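PDB 6Q2F: glycoside hydrolase family protein from Novosphingobium sp. PP1Y, which hydrolyses alpha-L-rhamnosides, probably releasing terminal L-rhamnose from glycosides as other alpha-L-rhamnosidases do. Local coordinates for residues A[112-117]-A[481-486]; A[1012-1015]-A[1021-1024]. All coordinates share one frame; numbering follows the deposited sequence.

Contact 1. Residues A[112-117]-A[481-486]; sequences DAFRFA and GMYKDA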
ATOM      1  N   ASP A 112      28.627   8.216  14.443  1.00 27.77           N
ATOM      2  CA  ASP A 112      28.673   9.545  15.035  1.00 29.43           C
ATOM      3  C   ASP A 112      27.759  10.509  14.288  1.00 28.11           C
ATOM      4  O   ASP A 112      27.104  11.354  14.909  1.00 28.94           O
ATOM      5  CB  ASP A 112      30.108  10.061  15.050  1.00 33.07           C
ATOM      6  CG  ASP A 112      30.275  11.260  15.955  1.00 39.34           C
ATOM      7  OD1 ASP A 112      29.850  11.171  17.136  1.00 43.98           O
ATOM      8  OD2 ASP A 112      30.796  12.284  15.494  1.00 45.64           O
ATOM      9  N   ALA A 113      27.669  10.375  12.966  1.00 30.11           N
ATOM     10  CA  ALA A 113      26.700  11.175  12.222  1.00 31.42           C
ATOM     11  C   ALA A 113      25.277  10.875  12.677  1.00 32.40           C
ATOM     12  O   ALA A 113      24.494  11.793  12.927  1.00 30.84           O
ATOM     13  CB  ALA A 113      26.844  10.926  10.721  1.00 22.52           C
ATOM     14  N   PHE A 114      24.924   9.602  12.807  1.00 25.85           N
ATOM     15  CA  PHE A 114      23.562   9.274  13.207  1.00 26.12           C
ATOM     16  C   PHE A 114      23.282   9.739  14.627  1.00 27.57           C
ATOM     17  O   PHE A 114      22.192  10.254  14.914  1.00 26.59           O
ATOM     18  CB  PHE A 114      23.268   7.771  13.084  1.00 21.87           C
ATOM     19  CG  PHE A 114      21.828   7.453  13.371  1.00 28.84           C
ATOM     20  CD1 PHE A 114      20.885   7.543  12.362  1.00 31.23           C
ATOM     21  CD2 PHE A 114      21.403   7.151  14.657  1.00 29.98           C
ATOM     22  CE1 PHE A 114      19.538   7.302  12.620  1.00 30.64           C
ATOM     23  CE2 PHE A 114      20.055   6.899  14.922  1.00 27.55           C
ATOM     24  CZ  PHE A 114      19.124   6.980  13.900  1.00 25.45           C
ATOM     25  N   ARG A 115      24.242   9.540  15.530  1.00 28.05           N
ATOM     26  CA  ARG A 115      24.102  10.057  16.886  1.00 26.44           C
ATOM     27  C   ARG A 115      23.832  11.554  16.867  1.00 28.23           C
ATOM     28  O   ARG A 115      22.987  12.057  17.614  1.00 25.17           O
ATOM     29  CB  ARG A 115      25.365   9.758  17.701  1.00 23.24           C
ATOM     30  CG  ARG A 115      25.351  10.401  19.084  1.00 32.86           C
ATOM     31  CD  ARG A 115      26.496   9.915  19.960  1.00 32.20           C
ATOM     32  NE  ARG A 115      26.449   8.470  20.137  1.00 44.71           N
ATOM     33  CZ  ARG A 115      27.198   7.791  21.001  1.00 43.06           C
ATOM     34  NH1 ARG A 115      28.057   8.426  21.785  1.00 38.64           N
ATOM     35  NH2 ARG A 115      27.079   6.475  21.082  1.00 34.86           N
ATOM     36  N   PHE A 116      24.558  12.279  16.025  1.00 24.20           N
ATOM     37  CA  PHE A 116      24.331  13.708  15.885  1.00 22.90           C
ATOM     38  C   PHE A 116      22.927  13.997  15.385  1.00 26.28           C
ATOM     39  O   PHE A 116      22.265  14.904  15.888  1.00 27.71           O
ATOM     40  CB  PHE A 116      25.354  14.295  14.927  1.00 26.49           C
ATOM     41  CG  PHE A 116      25.249  15.778  14.786  1.00 34.19           C
ATOM     42  CD1 PHE A 116      25.717  16.606  15.795  1.00 26.00           C
ATOM     43  CD2 PHE A 116      24.687  16.346  13.655  1.00 31.96           C
ATOM     44  CE1 PHE A 116      25.644  17.995  15.666  1.00 27.30           C
ATOM     45  CE2 PHE A 116      24.602  17.734  13.521  1.00 27.76           C
ATOM     46  CZ  PHE A 116      25.075  18.554  14.535  1.00 27.07           C
ATOM     47  N   ALA A 117      22.461  13.244  14.385  1.00 25.80           N
ATOM     48  CA  ALA A 117      21.087  13.399  13.920  1.00 22.52           C
ATOM     49  C   ALA A 117      20.106  13.188  15.054  1.00 31.74           C
ATOM     50  O   ALA A 117      19.122  13.924  15.183  1.00 28.65           O
ATOM     51  CB  ALA A 117      20.778  12.411  12.789  1.00 19.74           C
ATOM     52  N   GLY A 481      19.544  -2.895  19.321  1.00 24.73           N
ATOM     53  CA  GLY A 481      20.834  -2.781  19.998  1.00 22.07           C
ATOM     54  C   GLY A 481      21.882  -2.037  19.184  1.00 28.99           C
ATOM     55  O   GLY A 481      22.668  -1.265  19.734  1.00 25.58           O
HETATM   56  N   MSE A 482      21.927  -2.268  17.880  1.00 25.82           N
HETATM   57  CA  MSE A 482      22.868  -1.554  17.036  1.00 28.89           C
HETATM   58  C   MSE A 482      22.621  -0.050  17.070  1.00 27.63           C
HETATM   59  O   MSE A 482      23.573   0.726  17.111  1.00 29.97           O
HETATM   60  CB  MSE A 482      22.783  -2.052  15.585  1.00 30.03           C
HETATM   61  CG  MSE A 482      23.352  -3.465  15.380  1.00 31.27           C
HETATM   62 SE   MSE A 482      22.684  -4.279  13.745  1.00 35.48          SE
HETATM   63  CE  MSE A 482      22.705  -2.696  12.580  1.00 41.93           C
ATOM     64  N   TYR A 483      21.341   0.363  17.086  1.00 24.71           N
ATOM     65  CA  TYR A 483      21.042   1.793  17.092  1.00 24.11           C
ATOM     66  C   TYR A 483      21.228   2.414  18.467  1.00 27.73           C
ATOM     67  O   TYR A 483      21.604   3.587  18.564  1.00 29.39           O
ATOM     68  CB  TYR A 483      19.630   2.050  16.555  1.00 22.63           C
ATOM     69  CG  TYR A 483      19.683   2.162  15.058  1.00 29.14           C
ATOM     70  CD1 TYR A 483      19.940   3.380  14.447  1.00 23.17           C
ATOM     71  CD2 TYR A 483      19.591   1.031  14.252  1.00 28.76           C
ATOM     72  CE1 TYR A 483      20.041   3.482  13.074  1.00 23.80           C
ATOM     73  CE2 TYR A 483      19.694   1.128  12.881  1.00 27.50           C
ATOM     74  CZ  TYR A 483      19.926   2.364  12.293  1.00 28.31           C
ATOM     75  OH  TYR A 483      20.028   2.473  10.933  1.00 38.50           O
ATOM     76  N   LYS A 484      21.002   1.643  19.535  1.00 26.57           N
ATOM     77  CA  LYS A 484      21.366   2.121  20.867  1.00 27.41           C
ATOM     78  C   LYS A 484      22.869   2.304  20.997  1.00 28.77           C
ATOM     79  O   LYS A 484      23.333   3.216  21.694  1.00 29.38           O
ATOM     80  CB  LYS A 484      20.854   1.147  21.931  1.00 29.45           C
ATOM     81  CG  LYS A 484      19.350   1.263  22.164  1.00 30.02           C
ATOM     82  CD  LYS A 484      18.787   0.011  22.761  1.00 44.41           C
ATOM     83  CE  LYS A 484      18.945  -0.057  24.262  1.00 60.31           C
ATOM     84  NZ  LYS A 484      17.842  -0.925  24.853  1.00 72.41           N
ATOM     85  N   ASP A 485      23.649   1.442  20.359  1.00 30.41           N
ATOM     86  CA  ASP A 485      25.083   1.671  20.358  1.00 30.81           C
ATOM     87  C   ASP A 485      25.435   2.884  19.507  1.00 31.76           C
ATOM     88  O   ASP A 485      26.235   3.733  19.922  1.00 29.80           O
ATOM     89  CB  ASP A 485      25.801   0.421  19.875  1.00 28.56           C
ATOM     90  CG  ASP A 485      27.237   0.697  19.516  1.00 39.31           C
ATOM     91  OD1 ASP A 485      28.063   0.821  20.446  1.00 36.51           O
ATOM     92  OD2 ASP A 485      27.534   0.778  18.306  1.00 35.45           O
ATOM     93  N   ALA A 486      24.821   3.005  18.332  1.00 23.89           N
ATOM     94  CA  ALA A 486      25.143   4.125  17.443  1.00 26.09           C
ATOM     95  C   ALA A 486      24.716   5.461  18.048  1.00 33.58           C
ATOM     96  O   ALA A 486      25.532   6.378  18.196  1.00 28.82           O
ATOM     97  CB  ALA A 486      24.477   3.924  16.081  1.00 21.96           C
TER
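Arg115 reaches across to the last turn of helix 469-487 and grips two backbone carbonyls there. Its NE donates to Ala486 O at 3.0 Å, the oxygen lying 18° out of the guanidinium plane. Arg115 NH2 adds two weak bonds, to Ala486 O (3.3 Å) and Asp485 O (3.1 Å). CG stands anti to the backbone N (chi1 174°), and a bend at chi3 brings the guanidinium edge round to these oxygens. One residue earlier, Phe114 offers one ring face to the CD1-CE1 edge of Tyr483 in a T-shaped stack, the planes meeting at 75°. The ring centroids are 5.0 Å apart, and Tyr483 CD1 lies 3.6 Å from Phe114 CE2. Ile130 touches both rings from strand 127-131. The two helices flank that strand in the sequence of the (beta/alpha)8 barrel; the axes of segments 112-117 and 481-486 cross at nearly a right angle, 9.6 Å apart at closest. The Asp485 carboxylate pairs instead with Lys111; its OD1 is 5.8 Å from Arg115 NH2. A leucine in place of Arg115, having no N-H to offer, would probably leave the two carbonyls without these mates and the helix end with one positive charge fewer. The contact thus combines a buried aromatic pair with a guanidinium bound to C-terminal helix carbonyls, where the negative end of the helix dipole is likely to favour a cation.

Contact 2. Residues A[1012-1015]-A[1021-1024]; sequences EPLD and GVKY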
ATOM      1  N   GLU A1012       5.160  40.311 -17.203  1.00 44.16           N
ATOM      2  CA  GLU A1012       5.296  39.339 -18.279  1.00 48.03           C
ATOM      3  C   GLU A1012       5.780  38.015 -17.705  1.00 51.07           C
ATOM      4  O   GLU A1012       6.515  38.000 -16.709  1.00 46.14           O
ATOM      5  CB  GLU A1012       6.289  39.811 -19.356  1.00 60.00           C
ATOM      6  CG  GLU A1012       5.896  41.093 -20.093  1.00 72.11           C
ATOM      7  CD  GLU A1012       4.800  40.864 -21.129  1.00 82.60           C
ATOM      8  OE1 GLU A1012       4.092  41.834 -21.481  1.00 85.98           O
ATOM      9  OE2 GLU A1012       4.654  39.707 -21.593  1.00 87.97           O
ATOM     10  N   PRO A1013       5.388  36.889 -18.303  1.00 46.45           N
ATOM     11  CA  PRO A1013       5.950  35.602 -17.868  1.00 45.84           C
ATOM     12  C   PRO A1013       7.452  35.617 -18.097  1.00 46.49           C
ATOM     13  O   PRO A1013       7.917  35.837 -19.215  1.00 43.56           O
ATOM     14  CB  PRO A1013       5.239  34.569 -18.758  1.00 40.49           C
ATOM     15  CG  PRO A1013       4.090  35.296 -19.390  1.00 46.56           C
ATOM     16  CD  PRO A1013       4.493  36.743 -19.462  1.00 44.24           C
ATOM     17  N   LEU A1014       8.213  35.409 -17.014  1.00 49.28           N
ATOM     18  CA  LEU A1014       9.670  35.473 -17.105  1.00 47.95           C
ATOM     19  C   LEU A1014      10.215  34.459 -18.100  1.00 45.38           C
ATOM     20  O   LEU A1014      11.211  34.731 -18.775  1.00 49.45           O
ATOM     21  CB  LEU A1014      10.304  35.251 -15.731  1.00 40.39           C
ATOM     22  CG  LEU A1014       9.859  36.251 -14.658  1.00 48.60           C
ATOM     23  CD1 LEU A1014      10.591  36.035 -13.343  1.00 50.67           C
ATOM     24  CD2 LEU A1014      10.050  37.674 -15.156  1.00 47.62           C
ATOM     25  N   ASP A1015       9.571  33.300 -18.227  1.00 46.93           N
ATOM     26  CA  ASP A1015      10.039  32.286 -19.165  1.00 50.52           C
ATOM     27  C   ASP A1015       9.927  32.715 -20.623  1.00 50.90           C
ATOM     28  O   ASP A1015      10.462  32.024 -21.493  1.00 52.98           O
ATOM     29  CB  ASP A1015       9.264  30.995 -18.951  1.00 47.23           C
ATOM     30  CG  ASP A1015       7.776  31.196 -19.075  1.00 54.60           C
ATOM     31  OD1 ASP A1015       7.188  31.788 -18.148  1.00 54.82           O
ATOM     32  OD2 ASP A1015       7.196  30.758 -20.093  1.00 53.67           O
ATOM     33  N   GLY A1021      19.129  34.718 -18.747  1.00 43.97           N
ATOM     34  CA  GLY A1021      19.242  34.635 -17.300  1.00 38.93           C
ATOM     35  C   GLY A1021      17.922  34.857 -16.586  1.00 43.74           C
ATOM     36  O   GLY A1021      17.721  34.342 -15.478  1.00 36.86           O
ATOM     37  N   VAL A1022      17.011  35.621 -17.203  1.00 43.55           N
ATOM     38  CA  VAL A1022      15.655  35.766 -16.675  1.00 41.45           C
ATOM     39  C   VAL A1022      14.776  34.610 -17.140  1.00 38.73           C
ATOM     40  O   VAL A1022      14.038  34.013 -16.348  1.00 46.67           O
ATOM     41  CB  VAL A1022      15.060  37.130 -17.085  1.00 45.98           C
ATOM     42  CG1 VAL A1022      13.594  37.216 -16.708  1.00 39.62           C
ATOM     43  CG2 VAL A1022      15.834  38.277 -16.437  1.00 46.44           C
ATOM     44  N   LYS A1023      14.866  34.271 -18.432  1.00 45.24           N
ATOM     45  CA  LYS A1023      14.054  33.206 -19.016  1.00 42.26           C
ATOM     46  C   LYS A1023      14.160  31.913 -18.215  1.00 47.29           C
ATOM     47  O   LYS A1023      13.152  31.257 -17.926  1.00 45.10           O
ATOM     48  CB  LYS A1023      14.507  32.982 -20.462  1.00 47.93           C
ATOM     49  CG  LYS A1023      13.870  31.819 -21.211  1.00 52.98           C
ATOM     50  CD  LYS A1023      14.359  31.805 -22.670  1.00 56.79           C
ATOM     51  CE  LYS A1023      13.782  30.636 -23.462  1.00 65.33           C
ATOM     52  NZ  LYS A1023      12.294  30.648 -23.468  1.00 71.19           N
ATOM     53  N   TYR A1024      15.382  31.531 -17.852  1.00 43.44           N
ATOM     54  CA  TYR A1024      15.638  30.247 -17.227  1.00 41.63           C
ATOM     55  C   TYR A1024      15.776  30.354 -15.719  1.00 41.51           C
ATOM     56  O   TYR A1024      16.268  29.425 -15.085  1.00 39.93           O
ATOM     57  CB  TYR A1024      16.887  29.620 -17.837  1.00 43.70           C
ATOM     58  CG  TYR A1024      16.748  29.307 -19.315  1.00 46.82           C
ATOM     59  CD1 TYR A1024      15.811  28.384 -19.759  1.00 50.00           C
ATOM     60  CD2 TYR A1024      17.559  29.923 -20.263  1.00 50.00           C
ATOM     61  CE1 TYR A1024      15.679  28.080 -21.106  1.00 51.31           C
ATOM     62  CE2 TYR A1024      17.436  29.626 -21.622  1.00 49.84           C
ATOM     63  CZ  TYR A1024      16.497  28.701 -22.029  1.00 54.63           C
ATOM     64  OH  TYR A1024      16.359  28.392 -23.365  1.00 53.38           O
TER
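Leu1014 and Asp1015 open a 3-10 segment that lies against the end of helix 1020-1023, the CA atoms of Asp1015 and Lys1023 being 4.1 Å apart. Both belong to the connection between strands 1005-1008 and 1028-1037 of a beta-sandwich of two antiparallel sheets, consistent with a galactose-binding-like domain of the kind found in family 2 glycoside hydrolases. The backbones meet through a pair of CA-H...O contacts running in opposite senses. Lys1023 CA points at Leu1014 O over 3.2 Å with an angle of 163° at the hydrogen, and Asp1015 CA makes the reciprocal contact with Lys1023 O at 3.5 Å. Next to this polar seam, Leu1014 CD2 packs on Val1022 CG1 at 3.9 Å, the two branched side chains crossing at about a right angle. Phe996 of strand 992-996 touches both, so this apolar pair ties the turn to the sandwich. Asp1015 points its CB away from segment 1021-1024, and its OD1 accepts a bond from the backbone N of Ser1130. Asp1015 OD2, itself bonded close by in the chain, is 6.1 Å from Lys1023 NZ, too far for a salt bridge. It is therefore the backbone of Asp1015 that the lysine serves. Its aliphatic chain runs past that carbonyl, with Lys1023 CG 3.4 Å from Asp1015 O, and within its own segment CG also lies above the centre of the Tyr1024 ring. A final bend at chi4 (58°) swings the ammonium back, and NZ meets Asp1015 O at 3.0 Å, nearly along the C=O axis (168°).

In the fold
From the N terminus, the chain enters the barrel and forms helix 108-124 ahead of strand 127-131. It then leaves through a long excursion of antiparallel sheets that runs from strand 151-160 to its partner 436-447, before helix 469-487 returns and contact 1 closes a loop of 363 residues. The barrel continues with strand 497-502, followed at once by Asp503 and Ser504 of the sodium site. Much later, contact 2 closes a loop of only five residues in the C-terminal sandwich. The two loops are in series, neither nesting nor crossing. Their centres lie about 46 Å apart and their nearest atoms about 32 Å: one joins neighbouring barrel helices, the other folds an inter-strand connection back on itself.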